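Local coordinates for protein pyridine synthase TbtD (Thermobispora bispora, PDB 5WA4) that probably catalyses the formal [4+2] aza-cycloaddition that builds the pyridine ring of the thiopeptide thiomuracin, and binds the leader peptide of its substrate, at residues Phe46-His49 / His55-Ile58; Pro165-Asp170 / Thr326-Thr331. All coordinates share one frame; numbering follows the deposited sequence.

Contact 1: Phe46-His49 / His55-Ile58; sequences FLRH and HLRI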
ATOM      1  N   PHE E  46      15.035  34.808  18.721  1.00 49.53           N
ATOM      2  CA  PHE E  46      16.142  34.137  18.059  1.00 55.62           C
ATOM      3  C   PHE E  46      15.819  32.660  17.905  1.00 51.49           C
ATOM      4  O   PHE E  46      15.009  32.112  18.660  1.00 47.36           O
ATOM      5  CB  PHE E  46      17.472  34.341  18.833  1.00 53.52           C
ATOM      6  CG  PHE E  46      17.365  34.081  20.318  1.00 48.04           C
ATOM      7  CD1 PHE E  46      17.666  32.844  20.843  1.00 44.40           C
ATOM      8  CD2 PHE E  46      16.941  35.079  21.184  1.00 52.84           C
ATOM      9  CE1 PHE E  46      17.557  32.606  22.199  1.00 47.60           C
ATOM     10  CE2 PHE E  46      16.827  34.843  22.550  1.00 49.62           C
ATOM     11  CZ  PHE E  46      17.134  33.607  23.054  1.00 48.50           C
ATOM     12  N   LEU E  47      16.448  32.034  16.915  1.00 49.50           N
ATOM     13  CA  LEU E  47      16.379  30.590  16.731  1.00 50.72           C
ATOM     14  C   LEU E  47      17.760  29.960  16.456  1.00 54.57           C
ATOM     15  O   LEU E  47      18.646  30.600  15.844  1.00 49.67           O
ATOM     16  CB  LEU E  47      15.443  30.256  15.569  1.00 49.83           C
ATOM     17  CG  LEU E  47      13.985  30.707  15.648  1.00 49.19           C
ATOM     18  CD1 LEU E  47      13.345  30.604  14.279  1.00 41.24           C
ATOM     19  CD2 LEU E  47      13.216  29.901  16.684  1.00 47.73           C
ATOM     20  N   ARG E  48      17.935  28.705  16.877  1.00 42.11           N
ATOM     21  CA  ARG E  48      19.097  27.929  16.443  1.00 46.16           C
ATOM     22  C   ARG E  48      18.809  27.204  15.145  1.00 48.54           C
ATOM     23  O   ARG E  48      17.683  26.770  14.916  1.00 54.09           O
ATOM     24  CB  ARG E  48      19.504  26.902  17.490  1.00 43.32           C
ATOM     25  CG  ARG E  48      19.498  27.425  18.877  1.00 42.66           C
ATOM     26  CD  ARG E  48      19.644  26.312  19.842  1.00 40.36           C
ATOM     27  NE  ARG E  48      19.599  26.803  21.214  1.00 51.44           N
ATOM     28  CZ  ARG E  48      20.389  26.367  22.191  1.00 52.87           C
ATOM     29  NH1 ARG E  48      21.317  25.470  21.921  1.00 56.62           N
ATOM     30  NH2 ARG E  48      20.268  26.838  23.431  1.00 55.70           N
ATOM     31  N   HIS E  49      19.832  27.057  14.316  1.00 44.33           N
ATOM     32  CA  HIS E  49      19.756  26.239  13.113  1.00 47.13           C
ATOM     33  C   HIS E  49      21.151  25.699  12.696  1.00 50.55           C
ATOM     34  O   HIS E  49      22.185  26.270  13.060  1.00 42.24           O
ATOM     35  CB  HIS E  49      19.149  27.032  11.953  1.00 49.77           C
ATOM     36  CG  HIS E  49      18.593  26.166  10.867  1.00 52.51           C
ATOM     37  ND1 HIS E  49      19.331  25.787   9.767  1.00 55.73           N
ATOM     38  CD2 HIS E  49      17.377  25.584  10.725  1.00 53.82           C
ATOM     39  CE1 HIS E  49      18.590  25.014   8.988  1.00 56.99           C
ATOM     40  NE2 HIS E  49      17.399  24.878   9.546  1.00 55.63           N
ATOM     41  N   HIS E  55      24.431  27.861  14.146  1.00 56.46           N
ATOM     42  CA  HIS E  55      24.352  29.310  14.250  1.00 54.94           C
ATOM     43  C   HIS E  55      23.084  29.755  14.884  1.00 52.96           C
ATOM     44  O   HIS E  55      22.274  28.937  15.302  1.00 56.86           O
ATOM     45  CB  HIS E  55      24.484  29.974  12.888  1.00 52.54           C
ATOM     46  CG  HIS E  55      23.368  29.662  11.948  1.00 56.78           C
ATOM     47  ND1 HIS E  55      23.471  28.693  10.972  1.00 56.43           N
ATOM     48  CD2 HIS E  55      22.139  30.215  11.802  1.00 58.53           C
ATOM     49  CE1 HIS E  55      22.346  28.646  10.281  1.00 57.42           C
ATOM     50  NE2 HIS E  55      21.526  29.562  10.758  1.00 55.86           N
ATOM     51  N   LEU E  56      22.940  31.070  14.982  1.00 53.28           N
ATOM     52  CA  LEU E  56      21.748  31.676  15.533  1.00 54.69           C
ATOM     53  C   LEU E  56      21.121  32.533  14.479  1.00 55.89           C
ATOM     54  O   LEU E  56      21.820  33.185  13.702  1.00 56.74           O
ATOM     55  CB  LEU E  56      22.047  32.516  16.777  1.00 55.59           C
ATOM     56  CG  LEU E  56      22.205  31.728  18.071  1.00 57.08           C
ATOM     57  CD1 LEU E  56      21.972  32.608  19.305  1.00 55.42           C
ATOM     58  CD2 LEU E  56      21.260  30.524  18.046  1.00 55.98           C
ATOM     59  N   ARG E  57      19.793  32.510  14.448  1.00 58.44           N
ATOM     60  CA  ARG E  57      19.029  33.377  13.568  1.00 52.87           C
ATOM     61  C   ARG E  57      18.343  34.400  14.443  1.00 52.62           C
ATOM     62  O   ARG E  57      17.552  34.027  15.322  1.00 52.21           O
ATOM     63  CB  ARG E  57      18.029  32.565  12.736  1.00 48.64           C
ATOM     64  CG  ARG E  57      18.436  32.423  11.288  1.00 46.10           C
ATOM     65  CD  ARG E  57      18.852  31.018  10.902  1.00 49.74           C
ATOM     66  NE  ARG E  57      17.753  30.186  10.420  1.00 54.20           N
ATOM     67  CZ  ARG E  57      17.720  29.542   9.249  1.00 54.40           C
ATOM     68  NH1 ARG E  57      18.712  29.637   8.373  1.00 47.96           N
ATOM     69  NH2 ARG E  57      16.657  28.820   8.938  1.00 51.73           N
ATOM     70  N   ILE E  58      18.671  35.680  14.252  1.00 50.94           N
ATOM     71  CA  ILE E  58      17.987  36.734  15.013  1.00 64.20           C
ATOM     72  C   ILE E  58      16.908  37.455  14.176  1.00 65.34           C
ATOM     73  O   ILE E  58      17.149  37.902  13.044  1.00 58.84           O
ATOM     74  CB  ILE E  58      18.982  37.782  15.576  1.00 65.59           C
ATOM     75  CG1 ILE E  58      19.881  37.144  16.640  1.00 61.32           C
ATOM     76  CG2 ILE E  58      18.232  38.957  16.207  1.00 57.62           C
ATOM     77  CD1 ILE E  58      21.152  37.889  16.860  1.00 59.58           C
TER
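His55 pairs with His49 through two backbone bonds, His55 N to His49 O (3.0 Å) and His49 N to His55 O (3.2 Å). A chi1 of 65°, with CG between the backbone N and the carbonyl carbon, leans the His55 imidazole toward the neighbouring strand, so that His49 O lies over one ring face and His55 NE2 comes 3.7 Å from His49 CB, while His55 ND1 is hydrogen-bonded to Gly53 O; the two imidazoles are merely oblique. Next, Leu56 sends CD2 alongside the aliphatic part of Arg48, 3.7 Å from its CG, so the long arginine supplies greasy methylenes here while its extended chain carries the charge on to Asp23. Arg57 exchanges backbone bonds with Leu47: Leu47 N to Arg57 O is 2.8 Å, and the return bond from Arg57 N is also close to straight. On the same face of the sheet, bends at chi2 and chi3 lay the Arg57 guanidinium flat on the His49 ring (planes at 8°, centres 4.2 Å apart); Arg51 N binds His49 ND1. Ile58, beta-branched and at home in a strand, meets Phe46 CB with CG1 at 4.3 Å. This antiparallel hairpin joins the sheet through strand 9-16; helix 22-35 covers the face bearing Phe46, Arg48 and Leu56, and helix 135-159 touches both Phe46 and Leu47.

Contact 2: Pro165-Asp170 / Thr326-Thr331; sequences PTIAFD and TRLGLT
Pro165 brings the one ring to this contact, and it is not an aromatic one: its CA lies 4.2 Å from Leu330 CD1, and no aromatic ring, carboxylate or guanidinium enters between the segments. The rest is methyl against methyl. Leu330 divides its branches between two residues of the helix, CD1 going to Pro165 and CD2 to Ala168 CB at 3.7 Å; with nothing beyond CB, alanine lets the leucine come up close to the helix backbone. One residue earlier on the helix, Ile167 uses its CG2 branch, placed anti to the backbone N by a chi1 of -64°, to touch Leu328 CD1 at 4.1 Å, the two side chains crossing at about a right angle. All five touching residues are buried, and no hydrogen bond joins the segments, as befits an aliphatic seam. Ala154 of helix 135-159 packs on both Ile167 and Leu328, while Pro165, Thr166 and Phe169 also meet the bound peptide. Between the two leucines, Gly329 takes a positive phi (116°) that other residues adopt less readily, ending helix 307-328 in a Schellman motif. Thr331 then N-caps helix 332-352 through OG1, so the arrangement is a short Schellman-to-N-cap link between consecutive helices, packed on the first turns of helix 164-178.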
ATOM      1  N   PRO E 165      16.882  18.367  30.824  1.00 56.45           N
ATOM      2  CA  PRO E 165      15.738  17.454  30.713  1.00 57.31           C
ATOM      3  C   PRO E 165      14.667  17.672  31.760  1.00 52.20           C
ATOM      4  O   PRO E 165      13.509  17.396  31.479  1.00 59.15           O
ATOM      5  CB  PRO E 165      16.384  16.076  30.882  1.00 53.25           C
ATOM      6  CG  PRO E 165      17.694  16.244  30.256  1.00 48.67           C
ATOM      7  CD  PRO E 165      18.147  17.636  30.650  1.00 48.70           C
ATOM      8  N   THR E 166      15.045  18.155  32.937  1.00 57.10           N
ATOM      9  CA  THR E 166      14.096  18.316  34.040  1.00 59.83           C
ATOM     10  C   THR E 166      13.253  19.557  33.810  1.00 51.32           C
ATOM     11  O   THR E 166      12.100  19.616  34.220  1.00 52.03           O
ATOM     12  CB  THR E 166      14.812  18.409  35.423  1.00 58.98           C
ATOM     13  OG1 THR E 166      15.796  17.372  35.519  1.00 63.89           O
ATOM     14  CG2 THR E 166      13.808  18.257  36.585  1.00 56.44           C
ATOM     15  N   ILE E 167      13.831  20.556  33.163  1.00 44.70           N
ATOM     16  CA  ILE E 167      13.029  21.684  32.752  1.00 55.15           C
ATOM     17  C   ILE E 167      12.004  21.204  31.714  1.00 49.35           C
ATOM     18  O   ILE E 167      10.799  21.445  31.860  1.00 48.48           O
ATOM     19  CB  ILE E 167      13.889  22.810  32.185  1.00 57.78           C
ATOM     20  CG1 ILE E 167      14.802  23.355  33.299  1.00 50.44           C
ATOM     21  CG2 ILE E 167      12.992  23.891  31.571  1.00 41.02           C
ATOM     22  CD1 ILE E 167      15.795  24.452  32.860  1.00 52.33           C
ATOM     23  N   ALA E 168      12.484  20.483  30.707  1.00 46.74           N
ATOM     24  CA  ALA E 168      11.615  19.935  29.678  1.00 47.91           C
ATOM     25  C   ALA E 168      10.537  19.041  30.273  1.00 51.36           C
ATOM     26  O   ALA E 168       9.393  19.072  29.824  1.00 53.05           O
ATOM     27  CB  ALA E 168      12.399  19.183  28.665  1.00 43.66           C
ATOM     28  N   PHE E 169      10.874  18.255  31.285  1.00 49.18           N
ATOM     29  CA  PHE E 169       9.854  17.398  31.876  1.00 47.14           C
ATOM     30  C   PHE E 169       8.719  18.264  32.420  1.00 52.89           C
ATOM     31  O   PHE E 169       7.551  18.025  32.108  1.00 50.09           O
ATOM     32  CB  PHE E 169      10.445  16.518  32.974  1.00 50.82           C
ATOM     33  CG  PHE E 169       9.447  15.584  33.623  1.00 49.74           C
ATOM     34  CD1 PHE E 169       8.745  15.972  34.757  1.00 43.64           C
ATOM     35  CD2 PHE E 169       9.216  14.322  33.105  1.00 49.95           C
ATOM     36  CE1 PHE E 169       7.829  15.110  35.358  1.00 50.34           C
ATOM     37  CE2 PHE E 169       8.304  13.453  33.713  1.00 51.03           C
ATOM     38  CZ  PHE E 169       7.617  13.848  34.840  1.00 44.06           C
ATOM     39  N   ASP E 170       9.074  19.285  33.205  1.00 52.27           N
ATOM     40  CA  ASP E 170       8.088  20.179  33.807  1.00 51.75           C
ATOM     41  C   ASP E 170       7.194  20.838  32.728  1.00 53.43           C
ATOM     42  O   ASP E 170       5.967  20.714  32.779  1.00 47.27           O
ATOM     43  CB  ASP E 170       8.766  21.269  34.662  1.00 60.34           C
ATOM     44  CG  ASP E 170       9.492  20.723  35.913  1.00 57.91           C
ATOM     45  OD1 ASP E 170       9.179  19.615  36.388  1.00 54.58           O
ATOM     46  OD2 ASP E 170      10.371  21.445  36.445  1.00 61.30           O
ATOM     47  N   THR E 326      13.529  22.702  21.896  1.00 47.03           N
ATOM     48  CA  THR E 326      14.608  22.710  20.909  1.00 47.65           C
ATOM     49  C   THR E 326      15.381  24.038  20.990  1.00 50.31           C
ATOM     50  O   THR E 326      16.592  24.085  20.750  1.00 53.28           O
ATOM     51  CB  THR E 326      14.079  22.454  19.455  1.00 41.28           C
ATOM     52  OG1 THR E 326      13.924  21.047  19.246  1.00 42.00           O
ATOM     53  CG2 THR E 326      15.042  23.004  18.384  1.00 25.96           C
ATOM     54  N   ARG E 327      14.701  25.114  21.364  1.00 50.48           N
ATOM     55  CA  ARG E 327      15.373  26.410  21.467  1.00 52.42           C
ATOM     56  C   ARG E 327      16.253  26.453  22.731  1.00 56.35           C
ATOM     57  O   ARG E 327      17.200  27.239  22.816  1.00 55.53           O
ATOM     58  CB  ARG E 327      14.349  27.537  21.495  1.00 47.05           C
ATOM     59  CG  ARG E 327      14.834  28.860  20.994  1.00 46.40           C
ATOM     60  CD  ARG E 327      13.694  29.839  21.135  1.00 44.57           C
ATOM     61  NE  ARG E 327      14.089  31.219  20.905  1.00 47.85           N
ATOM     62  CZ  ARG E 327      13.423  32.257  21.401  1.00 52.92           C
ATOM     63  NH1 ARG E 327      12.349  32.047  22.154  1.00 52.26           N
ATOM     64  NH2 ARG E 327      13.830  33.497  21.156  1.00 51.86           N
ATOM     65  N   LEU E 328      15.923  25.607  23.709  1.00 50.98           N
ATOM     66  CA  LEU E 328      16.694  25.500  24.947  1.00 52.13           C
ATOM     67  C   LEU E 328      17.951  24.630  24.782  1.00 58.55           C
ATOM     68  O   LEU E 328      18.836  24.649  25.636  1.00 62.85           O
ATOM     69  CB  LEU E 328      15.837  24.925  26.081  1.00 45.43           C
ATOM     70  CG  LEU E 328      14.569  25.669  26.506  1.00 44.16           C
ATOM     71  CD1 LEU E 328      13.936  25.007  27.722  1.00 40.94           C
ATOM     72  CD2 LEU E 328      14.850  27.129  26.785  1.00 44.16           C
ATOM     73  N   GLY E 329      18.019  23.859  23.700  1.00 50.33           N
ATOM     74  CA  GLY E 329      19.151  22.992  23.461  1.00 41.02           C
ATOM     75  C   GLY E 329      18.818  21.507  23.461  1.00 47.17           C
ATOM     76  O   GLY E 329      19.650  20.692  23.057  1.00 60.57           O
ATOM     77  N   LEU E 330      17.620  21.147  23.914  1.00 49.03           N
ATOM     78  CA  LEU E 330      17.180  19.744  23.975  1.00 45.95           C
ATOM     79  C   LEU E 330      17.309  19.051  22.629  1.00 44.71           C
ATOM     80  O   LEU E 330      16.963  19.612  21.591  1.00 51.42           O
ATOM     81  CB  LEU E 330      15.729  19.643  24.454  1.00 40.40           C
ATOM     82  CG  LEU E 330      15.411  18.380  25.248  1.00 48.09           C
ATOM     83  CD1 LEU E 330      16.108  18.453  26.607  1.00 50.11           C
ATOM     84  CD2 LEU E 330      13.916  18.194  25.448  1.00 45.33           C
ATOM     85  N   THR E 331      17.829  17.835  22.636  1.00 50.34           N
ATOM     86  CA  THR E 331      17.973  17.070  21.393  1.00 54.66           C
ATOM     87  C   THR E 331      16.689  16.297  21.195  1.00 49.63           C
ATOM     88  O   THR E 331      16.052  15.923  22.186  1.00 55.87           O
ATOM     89  CB  THR E 331      19.194  16.093  21.437  1.00 55.08           C
ATOM     90  OG1 THR E 331      18.977  15.077  22.433  1.00 54.59           O
ATOM     91  CG2 THR E 331      20.465  16.845  21.761  1.00 46.04           C
TER

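In the fold
Contact 1 closes before contact 2 opens, and their centres lie about 17 Å apart. The first is the hairpin at one border of the four-stranded antiparallel sheet; the second belongs to the helical part of the chain. They meet where helix 307-328 ends. Arg327 makes a cation-pi interaction with Phe46, and its carbonyl O receives a weak hydrogen bond from Arg48 NE, a placement that probably also suits the negative end of the helix dipole. Helix 135-159 touches both contacts. The sheet's border strand is thus fastened to the helical bundle, whose helix 164-178 reaches the bound leader peptide through residues of contact 2.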